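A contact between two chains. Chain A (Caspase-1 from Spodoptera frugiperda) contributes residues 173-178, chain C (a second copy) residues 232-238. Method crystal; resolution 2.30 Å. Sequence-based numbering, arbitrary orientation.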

ATOM      1  N   SER A 173       1.272 -24.982  15.377  1.00 41.68           N
ATOM      2  CA  SER A 173       0.129 -24.295  15.961  1.00 42.24           C
ATOM      3  C   SER A 173      -0.649 -23.400  14.986  1.00 41.54           C
ATOM      4  O   SER A 173      -1.863 -23.549  14.898  1.00 46.62           O
ATOM      5  CB  SER A 173       0.541 -23.526  17.210  1.00 43.32           C
ATOM      6  OG  SER A 173      -0.475 -23.666  18.204  1.00 48.54           O
ATOM      7  N   TYR A 174      -0.046 -22.450  14.268  1.00 38.12           N
ATOM      8  CA  TYR A 174      -0.897 -21.742  13.282  1.00 34.68           C
ATOM      9  C   TYR A 174      -0.206 -21.402  11.953  1.00 33.21           C
ATOM     10  O   TYR A 174       1.001 -21.134  11.905  1.00 33.65           O
ATOM     11  CB  TYR A 174      -1.603 -20.497  13.888  1.00 32.06           C
ATOM     12  CG  TYR A 174      -0.720 -19.317  14.203  1.00 30.93           C
ATOM     13  CD1 TYR A 174      -0.495 -18.314  13.257  1.00 26.59           C
ATOM     14  CD2 TYR A 174      -0.086 -19.206  15.449  1.00 28.02           C
ATOM     15  CE1 TYR A 174       0.349 -17.231  13.553  1.00 26.43           C
ATOM     16  CE2 TYR A 174       0.740 -18.143  15.748  1.00 25.09           C
ATOM     17  CZ  TYR A 174       0.959 -17.158  14.799  1.00 26.73           C
ATOM     18  OH  TYR A 174       1.804 -16.118  15.099  1.00 25.77           O
ATOM     19  N   ARG A 175      -0.983 -21.466  10.873  1.00 30.50           N
ATOM     20  CA  ARG A 175      -0.464 -21.184   9.536  1.00 31.27           C
ATOM     21  C   ARG A 175      -0.715 -19.785   8.989  1.00 28.80           C
ATOM     22  O   ARG A 175      -1.818 -19.255   9.112  1.00 28.11           O
ATOM     23  CB  ARG A 175      -0.993 -22.215   8.538  1.00 31.31           C
ATOM     24  CG  ARG A 175      -0.304 -23.551   8.716  1.00 35.12           C
ATOM     25  CD  ARG A 175      -0.973 -24.662   7.980  1.00 35.87           C
ATOM     26  NE  ARG A 175      -1.175 -24.353   6.575  1.00 42.35           N
ATOM     27  CZ  ARG A 175      -0.223 -24.205   5.655  1.00 42.70           C
ATOM     28  NH1 ARG A 175       1.080 -24.338   5.952  1.00 43.72           N
ATOM     29  NH2 ARG A 175      -0.607 -23.920   4.420  1.00 42.19           N
ATOM     30  N   ILE A 176       0.330 -19.216   8.378  1.00 25.83           N
ATOM     31  CA  ILE A 176       0.285 -17.886   7.754  1.00 26.28           C
ATOM     32  C   ILE A 176       0.709 -17.879   6.285  1.00 25.64           C
ATOM     33  O   ILE A 176       1.449 -18.760   5.840  1.00 29.24           O
ATOM     34  CB  ILE A 176       1.188 -16.876   8.484  1.00 22.53           C
ATOM     35  CG1 ILE A 176       2.666 -17.178   8.206  1.00 17.57           C
ATOM     36  CG2 ILE A 176       0.894 -16.926   9.965  1.00 22.73           C
ATOM     37  CD1 ILE A 176       3.611 -16.090   8.765  1.00 17.99           C
ATOM     38  N   PRO A 177       0.247 -16.877   5.513  1.00 24.81           N
ATOM     39  CA  PRO A 177       0.632 -16.815   4.090  1.00 25.51           C
ATOM     40  C   PRO A 177       2.134 -16.441   4.067  1.00 23.38           C
ATOM     41  O   PRO A 177       2.587 -15.653   4.908  1.00 21.91           O
ATOM     42  CB  PRO A 177      -0.271 -15.692   3.507  1.00 23.61           C
ATOM     43  CG  PRO A 177      -1.359 -15.505   4.561  1.00 24.11           C
ATOM     44  CD  PRO A 177      -0.680 -15.792   5.872  1.00 21.88           C
ATOM     45  N   VAL A 178       2.913 -17.011   3.144  1.00 22.48           N
ATOM     46  CA  VAL A 178       4.339 -16.683   3.125  1.00 20.95           C
ATOM     47  C   VAL A 178       4.608 -15.270   2.611  1.00 22.02           C
ATOM     48  O   VAL A 178       5.696 -14.765   2.776  1.00 21.95           O
ATOM     49  CB  VAL A 178       5.162 -17.736   2.321  1.00 25.09           C
ATOM     50  CG1 VAL A 178       4.740 -19.172   2.795  1.00 19.54           C
ATOM     51  CG2 VAL A 178       5.014 -17.521   0.770  1.00 19.29           C
TER
ATOM     52  N   VAL C 232      -7.912 -12.475   7.175  1.00 20.92           N
ATOM     53  CA  VAL C 232      -7.715 -13.199   5.908  1.00 18.49           C
ATOM     54  C   VAL C 232      -6.498 -14.139   5.996  1.00 19.78           C
ATOM     55  O   VAL C 232      -6.537 -15.262   5.529  1.00 18.56           O
ATOM     56  CB  VAL C 232      -7.476 -12.218   4.682  1.00 20.77           C
ATOM     57  CG1 VAL C 232      -7.033 -13.025   3.432  1.00 20.37           C
ATOM     58  CG2 VAL C 232      -8.770 -11.392   4.369  1.00 14.35           C
ATOM     59  N   ALA C 233      -5.431 -13.677   6.633  1.00 20.06           N
ATOM     60  CA  ALA C 233      -4.199 -14.452   6.727  1.00 20.53           C
ATOM     61  C   ALA C 233      -4.263 -15.629   7.636  1.00 20.66           C
ATOM     62  O   ALA C 233      -3.550 -16.615   7.396  1.00 20.77           O
ATOM     63  CB  ALA C 233      -2.996 -13.543   7.203  1.00 16.10           C
ATOM     64  N   LEU C 234      -5.035 -15.496   8.726  1.00 22.58           N
ATOM     65  CA  LEU C 234      -5.140 -16.574   9.720  1.00 23.29           C
ATOM     66  C   LEU C 234      -6.349 -17.483   9.676  1.00 23.98           C
ATOM     67  O   LEU C 234      -6.203 -18.696   9.801  1.00 26.98           O
ATOM     68  CB  LEU C 234      -5.052 -16.013  11.138  1.00 24.78           C
ATOM     69  CG  LEU C 234      -3.845 -15.145  11.475  1.00 30.26           C
ATOM     70  CD1 LEU C 234      -3.999 -14.651  12.911  1.00 31.92           C
ATOM     71  CD2 LEU C 234      -2.565 -15.923  11.307  1.00 27.40           C
ATOM     72  N   ASP C 235      -7.536 -16.916   9.503  1.00 23.47           N
ATOM     73  CA  ASP C 235      -8.757 -17.715   9.528  1.00 23.87           C
ATOM     74  C   ASP C 235      -9.223 -18.379   8.239  1.00 23.56           C
ATOM     75  O   ASP C 235     -10.299 -18.967   8.192  1.00 20.08           O
ATOM     76  CB  ASP C 235      -9.884 -16.857  10.077  1.00 23.55           C
ATOM     77  CG  ASP C 235      -9.518 -16.178  11.395  1.00 28.26           C
ATOM     78  OD1 ASP C 235      -8.656 -16.690  12.153  1.00 21.19           O
ATOM     79  OD2 ASP C 235     -10.121 -15.113  11.681  1.00 35.59           O
ATOM     80  N   PHE C 236      -8.442 -18.264   7.176  1.00 23.35           N
ATOM     81  CA  PHE C 236      -8.837 -18.874   5.935  1.00 24.42           C
ATOM     82  C   PHE C 236      -7.711 -19.698   5.402  1.00 25.32           C
ATOM     83  O   PHE C 236      -6.533 -19.360   5.558  1.00 25.30           O
ATOM     84  CB  PHE C 236      -9.207 -17.816   4.891  1.00 25.56           C
ATOM     85  CG  PHE C 236     -10.442 -17.037   5.232  1.00 25.55           C
ATOM     86  CD1 PHE C 236     -11.696 -17.478   4.813  1.00 24.20           C
ATOM     87  CD2 PHE C 236     -10.351 -15.880   5.972  1.00 21.42           C
ATOM     88  CE1 PHE C 236     -12.843 -16.764   5.128  1.00 25.65           C
ATOM     89  CE2 PHE C 236     -11.492 -15.153   6.297  1.00 20.81           C
ATOM     90  CZ  PHE C 236     -12.738 -15.589   5.878  1.00 22.48           C
ATOM     91  N   GLU C 237      -8.113 -20.805   4.798  1.00 25.23           N
ATOM     92  CA  GLU C 237      -7.215 -21.711   4.145  1.00 28.19           C
ATOM     93  C   GLU C 237      -8.087 -22.456   3.135  1.00 28.47           C
ATOM     94  O   GLU C 237      -9.220 -22.880   3.439  1.00 27.04           O
ATOM     95  CB  GLU C 237      -6.572 -22.653   5.128  1.00 28.20           C
ATOM     96  CG  GLU C 237      -5.502 -23.474   4.464  1.00 34.86           C
ATOM     97  CD  GLU C 237      -4.934 -24.471   5.422  1.00 38.21           C
ATOM     98  OE1 GLU C 237      -3.758 -24.330   5.837  1.00 40.10           O
ATOM     99  OE2 GLU C 237      -5.695 -25.390   5.782  1.00 42.58           O
ATOM    100  N   SER C 238      -7.580 -22.583   1.919  1.00 26.88           N
ATOM    101  CA  SER C 238      -8.379 -23.224   0.892  1.00 27.11           C
ATOM    102  C   SER C 238      -8.571 -24.713   1.144  1.00 27.06           C
ATOM    103  O   SER C 238      -7.731 -25.394   1.767  1.00 26.97           O
ATOM    104  CB  SER C 238      -7.746 -23.022  -0.505  1.00 25.65           C
ATOM    105  OG  SER C 238      -6.575 -23.824  -0.669  1.00 20.90           O
TER
HETATM  106  O   HOH W   1      -3.844 -19.628  10.856  1.00 28.88           O

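A short strand of chain A, Tyr A174 to Ile A176, and the Pro A177 that follows it lie against a helical segment of chain C that begins earlier in that chain and against Glu C237 beyond it. The nearest CA atoms are those of Ile A176 and Ala C233, 5.7 Å apart, and the two stretches together bury 270 Å². No direct backbone hydrogen bond joins them. The carbonyls of Arg A175 and Ala C233 approach to 3.6 Å, O to O, and both are acceptors, so neither can satisfy the other. A water makes the link instead: it donates to Arg A175 O and to Leu C234 O, each at 2.7 Å, spending both its protons on two carbonyls from different chains.

The only direct hydrogen bond across the stretches is part of the salt bridge between Arg A175 and Glu C237. The CA-to-CB bond of Arg A175 points sideways, yet the end of the side chain comes nearer to chain C. Chi1 is m and chi2 t, and then chi3 turns to p (53°), so the chain bends rather than running out straight. Arg A175 NE donates to Glu C237 OE1 at 2.7 Å with an N-H...O angle of 170°, nearly linear, and the carboxylate oxygen sits at the edge of the guanidinium, near its plane, where the N-H bond points. Both NH1 and NH2 are hydrogen-bonded elsewhere in the structure. Glu C237 starts toward chain A and stays extended, chi1 and chi2 both t, which carries its carboxylate out to the arginine.

Leu C234 supplies the apolar centre. Its CA-to-CB bond also runs sideways, but with chi1 m and chi2 t the side chain reaches chain A through CD2. Leu C234 CD2 lies 3.7 Å from Tyr A174 CD1, approaching the ring obliquely, and 3.8 Å from Ile A176 CG2, so one branch end touches two alternate residues of the strand. Tyr A174, chi1 p, points its CA-to-CB bond toward chain C, while its OH is hydrogen-bonded elsewhere. Ile A176 has chi1 p and chi2 t; its CG2 meets the leucine, whereas CD1 leads away from the contact.

Pro A177, its ring puckered C-gamma exo, follows the strand and packs on Ala C233. Pro A177 CD lies 3.5 Å from Ala C233 CB and 3.4 Å from Ala C233 O. With CD bonded to its nitrogen, the proline has no amide hydrogen to offer that carbonyl, and the pairing rests on close packing against the small alanine methyl.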